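PDB 5V0M: type IV pilin protein from Neisseria meningitidis, which is a non-core minor pilin of type IV pili, the surface filaments of the bacterium, and is probably involved in cell adhesion. Local coordinates for residues K30-K34 / V54-F59; T15-N19 / L41-K45; R5-L9 / Q92-F97; H58-D64 / C75-D81. All blocks are in the same frame, centred on the assembly; numbering follows the deposited sequence.

Interaction 1 (K30-K34 / V54-F59); sequences KGTFK and VSPDHF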
loop_
_atom_site.group_PDB
_atom_site.type_symbol
_atom_site.label_atom_id
_atom_site.label_comp_id
_atom_site.label_asym_id
_atom_site.label_seq_id
_atom_site.Cartn_x
_atom_site.Cartn_y
_atom_site.Cartn_z
ATOM N N LYS A 30 20.933 -1.160 5.838
ATOM C CA LYS A 30 21.424 0.201 5.691
ATOM C C LYS A 30 21.214 1.064 6.920
ATOM O O LYS A 30 21.906 2.087 7.062
ATOM C CB LYS A 30 20.760 0.871 4.478
ATOM C CG LYS A 30 20.995 0.136 3.178
ATOM C CD LYS A 30 22.444 0.195 2.746
ATOM C CE LYS A 30 22.579 -0.220 1.295
ATOM N NZ LYS A 30 23.993 -0.199 0.831
ATOM N N GLY A 31 20.316 0.683 7.816
ATOM C CA GLY A 31 20.073 1.462 9.009
ATOM C C GLY A 31 19.298 2.740 8.799
ATOM O O GLY A 31 19.274 3.589 9.694
ATOM N N THR A 32 18.657 2.909 7.641
ATOM C CA THR A 32 17.838 4.082 7.387
ATOM C C THR A 32 16.958 3.776 6.188
ATOM O O THR A 32 17.325 2.962 5.339
ATOM C CB THR A 32 18.691 5.316 7.067
ATOM O OG1 THR A 32 17.837 6.445 6.807
ATOM C CG2 THR A 32 19.615 5.062 5.869
ATOM N N PHE A 33 15.800 4.446 6.124
ATOM C CA PHE A 33 14.987 4.434 4.914
ATOM C C PHE A 33 15.272 5.620 4.009
ATOM O O PHE A 33 14.774 5.640 2.878
ATOM C CB PHE A 33 13.489 4.441 5.260
ATOM C CG PHE A 33 13.035 3.263 6.067
ATOM C CD1 PHE A 33 13.062 1.975 5.559
ATOM C CD2 PHE A 33 12.532 3.445 7.327
ATOM C CE1 PHE A 33 12.633 0.915 6.321
ATOM C CE2 PHE A 33 12.122 2.408 8.089
ATOM C CZ PHE A 33 12.143 1.124 7.587
ATOM N N LYS A 34 16.066 6.605 4.466
ATOM C CA LYS A 34 16.207 7.854 3.728
ATOM C C LYS A 34 16.836 7.676 2.352
ATOM O O LYS A 34 16.604 8.514 1.476
ATOM C CB LYS A 34 16.997 8.889 4.532
ATOM C CG LYS A 34 16.238 9.489 5.671
ATOM C CD LYS A 34 15.152 10.449 5.179
ATOM C CE LYS A 34 15.732 11.723 4.571
ATOM N NZ LYS A 34 14.661 12.753 4.336
ATOM N N VAL A 54 8.315 9.065 4.359
ATOM C CA VAL A 54 9.606 8.419 4.573
ATOM C C VAL A 54 10.403 9.264 5.544
ATOM O O VAL A 54 10.581 10.467 5.324
ATOM C CB VAL A 54 10.419 8.262 3.273
ATOM C CG1 VAL A 54 11.781 7.617 3.571
ATOM C CG2 VAL A 54 9.646 7.449 2.259
ATOM N N SER A 55 10.892 8.636 6.593
ATOM C CA SER A 55 11.802 9.285 7.525
ATOM C C SER A 55 12.929 8.290 7.783
ATOM O O SER A 55 12.913 7.180 7.247
ATOM C CB SER A 55 11.059 9.675 8.802
ATOM O OG SER A 55 10.649 8.531 9.506
ATOM N N PRO A 56 13.949 8.634 8.567
ATOM C CA PRO A 56 15.036 7.665 8.769
ATOM C C PRO A 56 14.580 6.323 9.315
ATOM O O PRO A 56 15.069 5.286 8.851
ATOM C CB PRO A 56 15.994 8.409 9.709
ATOM C CG PRO A 56 15.704 9.865 9.429
ATOM C CD PRO A 56 14.228 9.932 9.186
ATOM N N ASP A 57 13.670 6.309 10.295
ATOM C CA ASP A 57 13.277 5.079 10.971
ATOM C C ASP A 57 11.832 4.641 10.741
ATOM O O ASP A 57 11.414 3.628 11.324
ATOM C CB ASP A 57 13.533 5.204 12.476
ATOM C CG ASP A 57 14.967 5.512 12.783
ATOM O OD1 ASP A 57 15.849 4.863 12.177
ATOM O OD2 ASP A 57 15.183 6.429 13.596
ATOM N N HIS A 58 11.069 5.342 9.902
ATOM C CA HIS A 58 9.675 4.985 9.685
ATOM C C HIS A 58 9.284 5.243 8.233
ATOM O O HIS A 58 9.896 6.049 7.527
ATOM C CB HIS A 58 8.768 5.798 10.601
ATOM C CG HIS A 58 8.962 5.513 12.059
ATOM N ND1 HIS A 58 8.778 4.260 12.601
ATOM C CD2 HIS A 58 9.332 6.319 13.081
ATOM C CE1 HIS A 58 9.025 4.308 13.900
ATOM N NE2 HIS A 58 9.356 5.547 14.216
ATOM N N PHE A 59 8.226 4.560 7.797
ATOM C CA PHE A 59 7.655 4.833 6.488
ATOM C C PHE A 59 6.163 4.531 6.495
ATOM O O PHE A 59 5.659 3.798 7.342
ATOM C CB PHE A 59 8.322 4.024 5.374
ATOM C CG PHE A 59 8.101 2.552 5.494
ATOM C CD1 PHE A 59 9.078 1.733 6.028
ATOM C CD2 PHE A 59 6.900 1.964 5.098
ATOM C CE1 PHE A 59 8.877 0.367 6.146
ATOM C CE2 PHE A 59 6.702 0.594 5.230
ATOM C CZ PHE A 59 7.691 -0.198 5.748
HETATM O O HOH W 1 18.135 5.642 10.735
HETATM O O HOH W 2 12.385 11.592 3.167
#
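F33 and F59 meet as a T-shaped (edge-to-face) pair where the loop that follows the long N-terminal helix 3-30 of this pilin fold packs against the loop connecting strands 47-54 and 59-65. The ring planes stand at 89° with centroids 5.0 Å apart. F59 offers its CD1-CE1 edge to one face of F33, and F59 CD1 sits near the rim of that ring, 3.5 Å from F33 CZ. CG of F59 stands between the backbone N and the carbonyl carbon (chi1 65°), which brings that edge into place. Around the perimeter of the F33 ring, close to its plane, lie S55 O, the D57 carbonyl carbon and H58 N, and helix residues M23 and Y27 also touch this ring.

The direct hydrogen bond between the segments is made by the backbone: F33 N donates to P56 O at 2.9 Å. The same oxygen receives a CA-H...O contact from T32. Within the loop, T32 OG1 accepts from K34 N, forming an ST turn.

Apolar contact continues at the surface, where K34 CG lies 3.8 Å from P56 CG and V54 CG1 approaches F33 CB. Two waters close the ends. One donates to G31 O and to D57 OD1, which is also hydrogen-bonded to Y27 OH; the other accepts from K34 NZ at 2.8 Å and donates to V54 O.

Interaction 2 (T15-N19 / L41-K45); sequences TLLHN and LKQNK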
loop_
_atom_site.group_PDB
_atom_site.type_symbol
_atom_site.label_atom_id
_atom_site.label_comp_id
_atom_site.label_asym_id
_atom_site.label_seq_id
_atom_site.Cartn_x
_atom_site.Cartn_y
_atom_site.Cartn_z
ATOM N N THR A 15 0.294 -6.877 -1.922
ATOM C CA THR A 15 1.290 -6.011 -2.560
ATOM C C THR A 15 1.954 -5.104 -1.529
ATOM O O THR A 15 3.175 -4.913 -1.538
ATOM C CB THR A 15 0.605 -5.150 -3.628
ATOM O OG1 THR A 15 -0.039 -5.972 -4.607
ATOM C CG2 THR A 15 1.617 -4.269 -4.321
ATOM N N LEU A 16 1.154 -4.499 -0.660
ATOM C CA LEU A 16 1.713 -3.619 0.365
ATOM C C LEU A 16 2.610 -4.402 1.317
ATOM O O LEU A 16 3.714 -3.951 1.654
ATOM C CB LEU A 16 0.620 -2.893 1.139
ATOM C CG LEU A 16 -0.133 -1.856 0.319
ATOM C CD1 LEU A 16 -1.440 -1.468 1.002
ATOM C CD2 LEU A 16 0.704 -0.645 0.100
ATOM N N LEU A 17 2.162 -5.584 1.767
ATOM C CA LEU A 17 2.969 -6.352 2.709
ATOM C C LEU A 17 4.304 -6.726 2.082
ATOM O O LEU A 17 5.346 -6.665 2.751
ATOM C CB LEU A 17 2.210 -7.595 3.183
ATOM C CG LEU A 17 1.014 -7.254 4.068
ATOM C CD1 LEU A 17 0.094 -8.483 4.224
ATOM C CD2 LEU A 17 1.435 -6.732 5.439
ATOM N N HIS A 18 4.312 -7.100 0.797
ATOM C CA HIS A 18 5.570 -7.433 0.134
ATOM C C HIS A 18 6.505 -6.227 0.093
ATOM O O HIS A 18 7.714 -6.346 0.351
ATOM C CB HIS A 18 5.305 -7.947 -1.273
ATOM C CG HIS A 18 4.737 -9.330 -1.309
ATOM N ND1 HIS A 18 4.731 -10.161 -0.208
ATOM C CD2 HIS A 18 4.158 -10.029 -2.311
ATOM C CE1 HIS A 18 4.170 -11.313 -0.532
ATOM N NE2 HIS A 18 3.818 -11.260 -1.803
ATOM N N ASN A 19 5.967 -5.051 -0.241
ATOM C CA ASN A 19 6.782 -3.843 -0.241
ATOM C C ASN A 19 7.332 -3.574 1.152
ATOM O O ASN A 19 8.503 -3.208 1.307
ATOM C CB ASN A 19 5.987 -2.637 -0.758
ATOM C CG ASN A 19 5.953 -2.569 -2.265
ATOM O OD1 ASN A 19 6.984 -2.507 -2.924
ATOM N ND2 ASN A 19 4.751 -2.594 -2.833
ATOM N N LEU A 41 9.490 0.285 -5.828
ATOM C CA LEU A 41 8.275 -0.238 -5.223
ATOM C C LEU A 41 7.515 -1.112 -6.209
ATOM O O LEU A 41 7.350 -0.755 -7.384
ATOM C CB LEU A 41 7.377 0.920 -4.829
ATOM C CG LEU A 41 7.901 1.800 -3.701
ATOM C CD1 LEU A 41 7.016 3.021 -3.547
ATOM C CD2 LEU A 41 7.986 1.042 -2.381
ATOM N N LYS A 42 7.044 -2.259 -5.724
ATOM C CA LYS A 42 6.237 -3.158 -6.532
ATOM C C LYS A 42 4.803 -2.649 -6.618
ATOM O O LYS A 42 4.198 -2.240 -5.618
ATOM C CB LYS A 42 6.240 -4.560 -5.924
ATOM C CG LYS A 42 7.628 -5.148 -5.688
ATOM C CD LYS A 42 8.376 -5.423 -6.987
ATOM C CE LYS A 42 9.696 -6.154 -6.723
ATOM N NZ LYS A 42 10.364 -6.605 -7.974
ATOM N N GLN A 43 4.264 -2.686 -7.825
ATOM C CA GLN A 43 2.955 -2.146 -8.129
ATOM C C GLN A 43 1.922 -3.248 -8.265
ATOM O O GLN A 43 2.202 -4.450 -8.245
ATOM C CB GLN A 43 3.028 -1.345 -9.422
ATOM C CG GLN A 43 3.993 -0.199 -9.354
ATOM C CD GLN A 43 3.574 0.822 -8.334
ATOM O OE1 GLN A 43 2.402 1.187 -8.240
ATOM N NE2 GLN A 43 4.523 1.282 -7.559
ATOM N N ASN A 44 0.702 -2.792 -8.448
ATOM C CA ASN A 44 -0.467 -3.611 -8.610
ATOM C C ASN A 44 -1.226 -3.107 -9.838
ATOM O O ASN A 44 -1.216 -1.912 -10.113
ATOM C CB ASN A 44 -1.194 -3.333 -7.317
ATOM C CG ASN A 44 -2.399 -4.114 -7.168
ATOM O OD1 ASN A 44 -3.377 -3.845 -7.822
ATOM N ND2 ASN A 44 -2.393 -5.028 -6.218
ATOM N N LYS A 45 -1.894 -4.009 -10.577
ATOM C CA LYS A 45 -2.657 -3.616 -11.753
ATOM C C LYS A 45 -3.741 -2.593 -11.419
ATOM O O LYS A 45 -4.123 -1.788 -12.266
ATOM C CB LYS A 45 -3.314 -4.889 -12.329
ATOM C CG LYS A 45 -3.762 -4.859 -13.744
ATOM C CD LYS A 45 -3.830 -6.295 -14.362
ATOM C CE LYS A 45 -4.660 -7.293 -13.574
ATOM N NZ LYS A 45 -5.104 -8.432 -14.446
#
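With CG beside its backbone N (chi1 -82°) and the amide turned by chi2, N19 faces the backbone of K42; N44, whose CG is anti to the backbone N (chi1 -176°), extends its amide to T15. The two pairs tie the helix 3-30 of the pilin fold to the loop that runs alongside it before strand 47-54.

N19 grips one residue with both ends of its carboxamide. K42 N donates to N19 OD1 at 2.8 Å, in the carbonyl plane and on a lone pair, while N19 ND2 donates to K42 O at 2.9 Å, again on a lone pair and nearly in the amide's own plane. This two-bond pairing fixes the rotation of the amide and satisfies polar atoms of a buried side chain. L41 CD2 packs 3.7 Å from N19 OD1, and L61 of strand 59-65 touches both N19 and L41, so the amide sits at the margin of the apolar layer between helix and sheet.

One helical turn earlier, T15 turns its methyl CG2 toward K42 O, at 3.5 Å, and its hydroxyl toward N44. T15 OG1 is also hydrogen-bonded to E11 O in the helix, and N44 OD1 accepts from Y46 N. N44 ND2 reaches T15 OG1 at 3.0 Å, with an N-H...O angle of 168° and the hydroxyl oxygen nearly in the amide plane.

Interaction 3 (R5-L9 / Q92-F97); sequences RRVRL and QSCPGF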
loop_
_atom_site.group_PDB
_atom_site.type_symbol
_atom_site.label_atom_id
_atom_site.label_comp_id
_atom_site.label_asym_id
_atom_site.label_seq_id
_atom_site.Cartn_x
_atom_site.Cartn_y
_atom_site.Cartn_z
ATOM N N ARG A 5 -14.293 -6.129 -5.920
ATOM C CA ARG A 5 -13.661 -5.250 -4.935
ATOM C C ARG A 5 -13.040 -6.060 -3.807
ATOM O O ARG A 5 -11.930 -5.754 -3.351
ATOM C CB ARG A 5 -14.622 -4.203 -4.356
ATOM C CG ARG A 5 -15.176 -3.196 -5.357
ATOM C CD ARG A 5 -15.988 -2.126 -4.671
ATOM N NE ARG A 5 -15.128 -1.327 -3.797
ATOM C CZ ARG A 5 -15.428 -0.998 -2.549
ATOM N NH1 ARG A 5 -16.555 -1.375 -2.000
ATOM N NH2 ARG A 5 -14.604 -0.275 -1.834
ATOM N N ARG A 6 -13.729 -7.094 -3.338
ATOM C CA ARG A 6 -13.148 -7.918 -2.290
ATOM C C ARG A 6 -11.837 -8.519 -2.750
ATOM O O ARG A 6 -10.842 -8.461 -2.021
ATOM C CB ARG A 6 -14.099 -9.021 -1.862
ATOM C CG ARG A 6 -15.354 -8.509 -1.191
ATOM C CD ARG A 6 -16.208 -9.641 -0.586
ATOM N NE ARG A 6 -16.872 -10.524 -1.545
ATOM C CZ ARG A 6 -18.042 -10.253 -2.121
ATOM N NH1 ARG A 6 -18.689 -9.138 -1.825
ATOM N NH2 ARG A 6 -18.593 -11.114 -2.971
ATOM N N VAL A 7 -11.795 -9.086 -3.962
ATOM C CA VAL A 7 -10.556 -9.685 -4.466
ATOM C C VAL A 7 -9.452 -8.639 -4.578
ATOM O O VAL A 7 -8.322 -8.846 -4.116
ATOM C CB VAL A 7 -10.800 -10.384 -5.818
ATOM C CG1 VAL A 7 -9.493 -10.817 -6.447
ATOM C CG2 VAL A 7 -11.739 -11.562 -5.653
ATOM N N ARG A 8 -9.763 -7.505 -5.207
ATOM C CA ARG A 8 -8.719 -6.529 -5.494
ATOM C C ARG A 8 -8.175 -5.925 -4.210
ATOM O O ARG A 8 -6.961 -5.694 -4.098
ATOM C CB ARG A 8 -9.257 -5.474 -6.454
ATOM C CG ARG A 8 -9.519 -6.052 -7.829
ATOM C CD ARG A 8 -10.203 -5.038 -8.710
ATOM N NE ARG A 8 -10.494 -5.620 -10.019
ATOM C CZ ARG A 8 -11.033 -4.967 -11.033
ATOM N NH1 ARG A 8 -11.333 -3.688 -10.924
ATOM N NH2 ARG A 8 -11.233 -5.592 -12.184
ATOM N N LEU A 9 -9.038 -5.662 -3.233
ATOM C CA LEU A 9 -8.560 -5.136 -1.958
ATOM C C LEU A 9 -7.755 -6.162 -1.192
ATOM O O LEU A 9 -6.772 -5.793 -0.530
ATOM C CB LEU A 9 -9.716 -4.594 -1.130
ATOM C CG LEU A 9 -10.280 -3.261 -1.616
ATOM C CD1 LEU A 9 -11.677 -3.019 -1.092
ATOM C CD2 LEU A 9 -9.326 -2.129 -1.254
ATOM N N GLN A 92 -17.904 4.851 0.867
ATOM C CA GLN A 92 -17.737 3.508 0.331
ATOM C C GLN A 92 -16.977 2.691 1.363
ATOM O O GLN A 92 -15.858 3.056 1.750
ATOM C CB GLN A 92 -16.942 3.566 -0.953
ATOM C CG GLN A 92 -16.906 2.256 -1.689
ATOM C CD GLN A 92 -16.126 2.380 -2.990
ATOM O OE1 GLN A 92 -15.084 3.034 -3.050
ATOM N NE2 GLN A 92 -16.654 1.793 -4.054
ATOM N N SER A 93 -17.545 1.580 1.803
ATOM C CA SER A 93 -16.840 0.690 2.700
ATOM C C SER A 93 -15.714 -0.010 1.957
ATOM O O SER A 93 -15.768 -0.191 0.737
ATOM C CB SER A 93 -17.788 -0.383 3.229
ATOM O OG SER A 93 -18.771 0.186 4.074
ATOM N N CYS A 94 -14.718 -0.467 2.701
ATOM C CA CYS A 94 -13.537 -1.088 2.117
ATOM C C CYS A 94 -13.495 -2.532 2.590
ATOM O O CYS A 94 -12.922 -2.832 3.649
ATOM C CB CYS A 94 -12.269 -0.338 2.525
ATOM S SG CYS A 94 -12.293 1.413 2.113
ATOM N N PRO A 95 -14.085 -3.459 1.843
ATOM C CA PRO A 95 -14.184 -4.834 2.338
ATOM C C PRO A 95 -12.815 -5.468 2.541
ATOM O O PRO A 95 -11.922 -5.359 1.695
ATOM C CB PRO A 95 -15.000 -5.547 1.244
ATOM C CG PRO A 95 -14.854 -4.732 0.051
ATOM C CD PRO A 95 -14.692 -3.302 0.516
ATOM N N GLY A 96 -12.657 -6.137 3.683
ATOM C CA GLY A 96 -11.400 -6.677 4.120
ATOM C C GLY A 96 -10.659 -5.773 5.077
ATOM O O GLY A 96 -9.716 -6.218 5.731
ATOM N N PHE A 97 -11.066 -4.506 5.151
ATOM C CA PHE A 97 -10.464 -3.510 6.019
ATOM C C PHE A 97 -11.485 -2.858 6.938
ATOM O O PHE A 97 -11.172 -1.838 7.567
ATOM C CB PHE A 97 -9.752 -2.438 5.175
ATOM C CG PHE A 97 -8.609 -2.981 4.338
ATOM C CD1 PHE A 97 -7.332 -3.145 4.849
ATOM C CD2 PHE A 97 -8.844 -3.342 3.024
ATOM C CE1 PHE A 97 -6.313 -3.654 4.046
ATOM C CE2 PHE A 97 -7.827 -3.835 2.226
ATOM C CZ PHE A 97 -6.567 -3.998 2.741
HETATM O O HOH W 3 -10.968 -7.714 0.727
#
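R6 of helix 3-30 and P95 come within 5.7 Å of each other at their CA atoms, P95 lying in a type II beta turn from C94 to F97. Bent at chi3 (65°), the R5 chain brings its guanidinium end-on to S93 O, which accepts from R5 NH2 at 2.8 Å and R5 NH1 at 3.1 Å, the oxygen lying 5° from the guanidinium plane. The Q92 amide stacks on one face, its plane 8° from that of the guanidinium and Q92 NE2 3.4 Å from R5 CZ, while P95 lies toward the rim of the opposite face. R5 NH2 also forms a salt bridge with E73, and Q92 is held by T74 and G72.

The contact joins the first turns of helix 3-30 in this construct to the C-terminal loop, whose C94 is disulfide-bonded to C75; the disulfide-closed segment between them corresponds to what is called the D-region in type IV pilins. L9 CD1 packs tightly on P95 CD, 3.4 Å away, and L9 CB lies at the edge of the F97 ring, 3.9 Å from F97 CE2. R6 CG touches P95 CB, and one water donates to both R6 O and P95 O.

Interaction 4 (H58-D64 / C75-D81); sequences HFTLQAD and CVVTLND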
loop_
_atom_site.group_PDB
_atom_site.type_symbol
_atom_site.label_atom_id
_atom_site.label_comp_id
_atom_site.label_asym_id
_atom_site.label_seq_id
_atom_site.Cartn_x
_atom_site.Cartn_y
_atom_site.Cartn_z
ATOM N N HIS A 58 11.069 5.342 9.902
ATOM C CA HIS A 58 9.675 4.985 9.685
ATOM C C HIS A 58 9.284 5.243 8.233
ATOM O O HIS A 58 9.896 6.049 7.527
ATOM C CB HIS A 58 8.768 5.798 10.601
ATOM C CG HIS A 58 8.962 5.513 12.059
ATOM N ND1 HIS A 58 8.778 4.260 12.601
ATOM C CD2 HIS A 58 9.332 6.319 13.081
ATOM C CE1 HIS A 58 9.025 4.308 13.900
ATOM N NE2 HIS A 58 9.356 5.547 14.216
ATOM N N PHE A 59 8.226 4.560 7.797
ATOM C CA PHE A 59 7.655 4.833 6.488
ATOM C C PHE A 59 6.163 4.531 6.495
ATOM O O PHE A 59 5.659 3.798 7.342
ATOM C CB PHE A 59 8.322 4.024 5.374
ATOM C CG PHE A 59 8.101 2.552 5.494
ATOM C CD1 PHE A 59 9.078 1.733 6.028
ATOM C CD2 PHE A 59 6.900 1.964 5.098
ATOM C CE1 PHE A 59 8.877 0.367 6.146
ATOM C CE2 PHE A 59 6.702 0.594 5.230
ATOM C CZ PHE A 59 7.691 -0.198 5.748
ATOM N N THR A 60 5.466 5.115 5.529
ATOM C CA THR A 60 4.084 4.754 5.223
ATOM C C THR A 60 3.984 4.536 3.725
ATOM O O THR A 60 4.350 5.424 2.933
ATOM C CB THR A 60 3.091 5.823 5.664
ATOM O OG1 THR A 60 3.190 6.015 7.077
ATOM C CG2 THR A 60 1.666 5.397 5.339
ATOM N N LEU A 61 3.518 3.354 3.352
ATOM C CA LEU A 61 3.143 3.029 1.990
ATOM C C LEU A 61 1.689 3.379 1.773
ATOM O O LEU A 61 0.855 3.197 2.664
ATOM C CB LEU A 61 3.302 1.531 1.786
ATOM C CG LEU A 61 4.744 1.059 1.736
ATOM C CD1 LEU A 61 4.891 -0.400 2.139
ATOM C CD2 LEU A 61 5.283 1.305 0.338
ATOM N N GLN A 62 1.368 3.842 0.569
ATOM C CA GLN A 62 -0.008 4.158 0.209
ATOM C C GLN A 62 -0.364 3.579 -1.145
ATOM O O GLN A 62 0.388 3.733 -2.114
ATOM C CB GLN A 62 -0.204 5.674 0.176
ATOM C CG GLN A 62 -1.623 6.151 -0.147
ATOM C CD GLN A 62 -1.800 7.631 0.123
ATOM O OE1 GLN A 62 -1.627 8.103 1.255
ATOM N NE2 GLN A 62 -2.117 8.381 -0.915
ATOM N N ALA A 63 -1.530 2.937 -1.220
ATOM C CA ALA A 63 -2.094 2.379 -2.449
ATOM C C ALA A 63 -3.318 3.204 -2.815
ATOM O O ALA A 63 -4.325 3.187 -2.093
ATOM C CB ALA A 63 -2.478 0.918 -2.241
ATOM N N ASP A 64 -3.230 3.948 -3.944
ATOM C CA ASP A 64 -4.334 4.727 -4.466
ATOM C C ASP A 64 -4.945 3.982 -5.641
ATOM O O ASP A 64 -4.202 3.484 -6.499
ATOM C CB ASP A 64 -3.844 6.093 -4.957
ATOM C CG ASP A 64 -3.527 7.054 -3.812
ATOM O OD1 ASP A 64 -4.485 7.702 -3.327
ATOM O OD2 ASP A 64 -2.359 7.134 -3.396
ATOM N N CYS A 75 -11.257 3.367 -2.213
ATOM C CA CYS A 75 -10.511 3.057 -1.005
ATOM C C CYS A 75 -9.024 3.245 -1.215
ATOM O O CYS A 75 -8.422 2.679 -2.138
ATOM C CB CYS A 75 -10.796 1.640 -0.536
ATOM S SG CYS A 75 -12.499 1.476 0.091
ATOM N N VAL A 76 -8.426 4.020 -0.327
ATOM C CA VAL A 76 -6.984 4.198 -0.269
ATOM C C VAL A 76 -6.472 3.381 0.898
ATOM O O VAL A 76 -6.972 3.518 2.022
ATOM C CB VAL A 76 -6.641 5.680 -0.085
ATOM C CG1 VAL A 76 -5.152 5.878 0.088
ATOM C CG2 VAL A 76 -7.138 6.488 -1.276
ATOM N N VAL A 77 -5.462 2.558 0.660
ATOM C CA VAL A 77 -4.966 1.626 1.660
ATOM C C VAL A 77 -3.566 2.062 2.053
ATOM O O VAL A 77 -2.737 2.365 1.183
ATOM C CB VAL A 77 -4.974 0.188 1.122
ATOM C CG1 VAL A 77 -4.579 -0.821 2.220
ATOM C CG2 VAL A 77 -6.332 -0.170 0.472
ATOM N N THR A 78 -3.284 2.093 3.355
ATOM C CA THR A 78 -1.964 2.482 3.866
ATOM C C THR A 78 -1.385 1.388 4.748
ATOM O O THR A 78 -2.107 0.645 5.405
ATOM C CB THR A 78 -2.005 3.783 4.656
ATOM O OG1 THR A 78 -2.916 3.663 5.759
ATOM C CG2 THR A 78 -2.437 4.928 3.767
ATOM N N LEU A 79 -0.063 1.305 4.784
ATOM C CA LEU A 79 0.625 0.329 5.621
ATOM C C LEU A 79 1.915 0.975 6.084
ATOM O O LEU A 79 2.685 1.463 5.252
ATOM C CB LEU A 79 0.971 -0.940 4.851
ATOM C CG LEU A 79 1.880 -1.936 5.565
ATOM C CD1 LEU A 79 1.218 -2.496 6.839
ATOM C CD2 LEU A 79 2.255 -3.073 4.665
ATOM N N ASN A 80 2.158 0.997 7.385
ATOM C CA ASN A 80 3.376 1.616 7.881
ATOM C C ASN A 80 4.326 0.557 8.419
ATOM O O ASN A 80 4.021 -0.634 8.448
ATOM C CB ASN A 80 3.075 2.745 8.878
ATOM C CG ASN A 80 2.431 2.263 10.175
ATOM O OD1 ASN A 80 2.579 1.107 10.585
ATOM N ND2 ASN A 80 1.716 3.176 10.835
ATOM N N ASP A 81 5.519 1.022 8.792
ATOM C CA ASP A 81 6.576 0.109 9.205
ATOM C C ASP A 81 6.263 -0.578 10.527
ATOM O O ASP A 81 6.864 -1.616 10.820
ATOM C CB ASP A 81 7.892 0.870 9.327
ATOM C CG ASP A 81 7.832 1.917 10.381
ATOM O OD1 ASP A 81 7.214 2.981 10.158
ATOM O OD2 ASP A 81 8.441 1.688 11.458
HETATM O O HOH W 4 1.269 5.702 9.237
#
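D81 turns its carboxylate back across the strand pair to H58 and the start of strand 59-65, its CG held between backbone N and carbonyl carbon (chi1 63°). The H58 ring and the carboxylate are inclined at 39°; H58 ND1 donates to the syn side of D81 OD2 at 2.8 Å. F59 N reaches D81 OD1 at 3.0 Å from above the carboxylate plane. D81 CB itself lies over a face of the F59 ring, 3.7 Å from its centroid, a CH-pi contact.

Strands 59-64 and 76-80 run antiparallel as part of a beta hairpin in the pilin sheet. L61 pairs with L79 and A63 with V77 as hydrogen-bonded pairs, the shortest bond being A63 N to V77 O at 2.7 Å. Their side chains face helix 3-30. T60, Q62, T78 and N80 point to the other face, where Q62 and T78 lie side by side. Q62 NE2 donates to D64 OD2 at 2.8 Å, and a water joins T60 OG1 to N80 ND2, while N80 OD1 accepts from T84 N. The bonds from H58 ND1 and F59 N, with glycerol (probably from the crystallisation liquor) at D81 OD2, hold the carboxylate and would probably favour its ionised form.

How the interactions relate
Helix 3-30 and the sheet join all four contacts. Interactions 1 and 4 share H58 and F59: F59 meets F33 with its edge and D81 with a face. Glycerol, probably from the crystallisation liquor, is bound about 3 Å from the side chain of F33 and likewise from that of D81. Interaction 2 touches interaction 4 through the helix, with L16 CD1 3.4 Å from V77 CG1 and N19 CB 3.8 Å from L61 CD1. Interaction 3 is joined to interaction 4 by the C94 SG-C75 SG disulfide, 2.0 Å, and packs F97 on V77. Interactions 1 and 3 lie on opposite sides of the chain's centre, their centres about 29 Å apart.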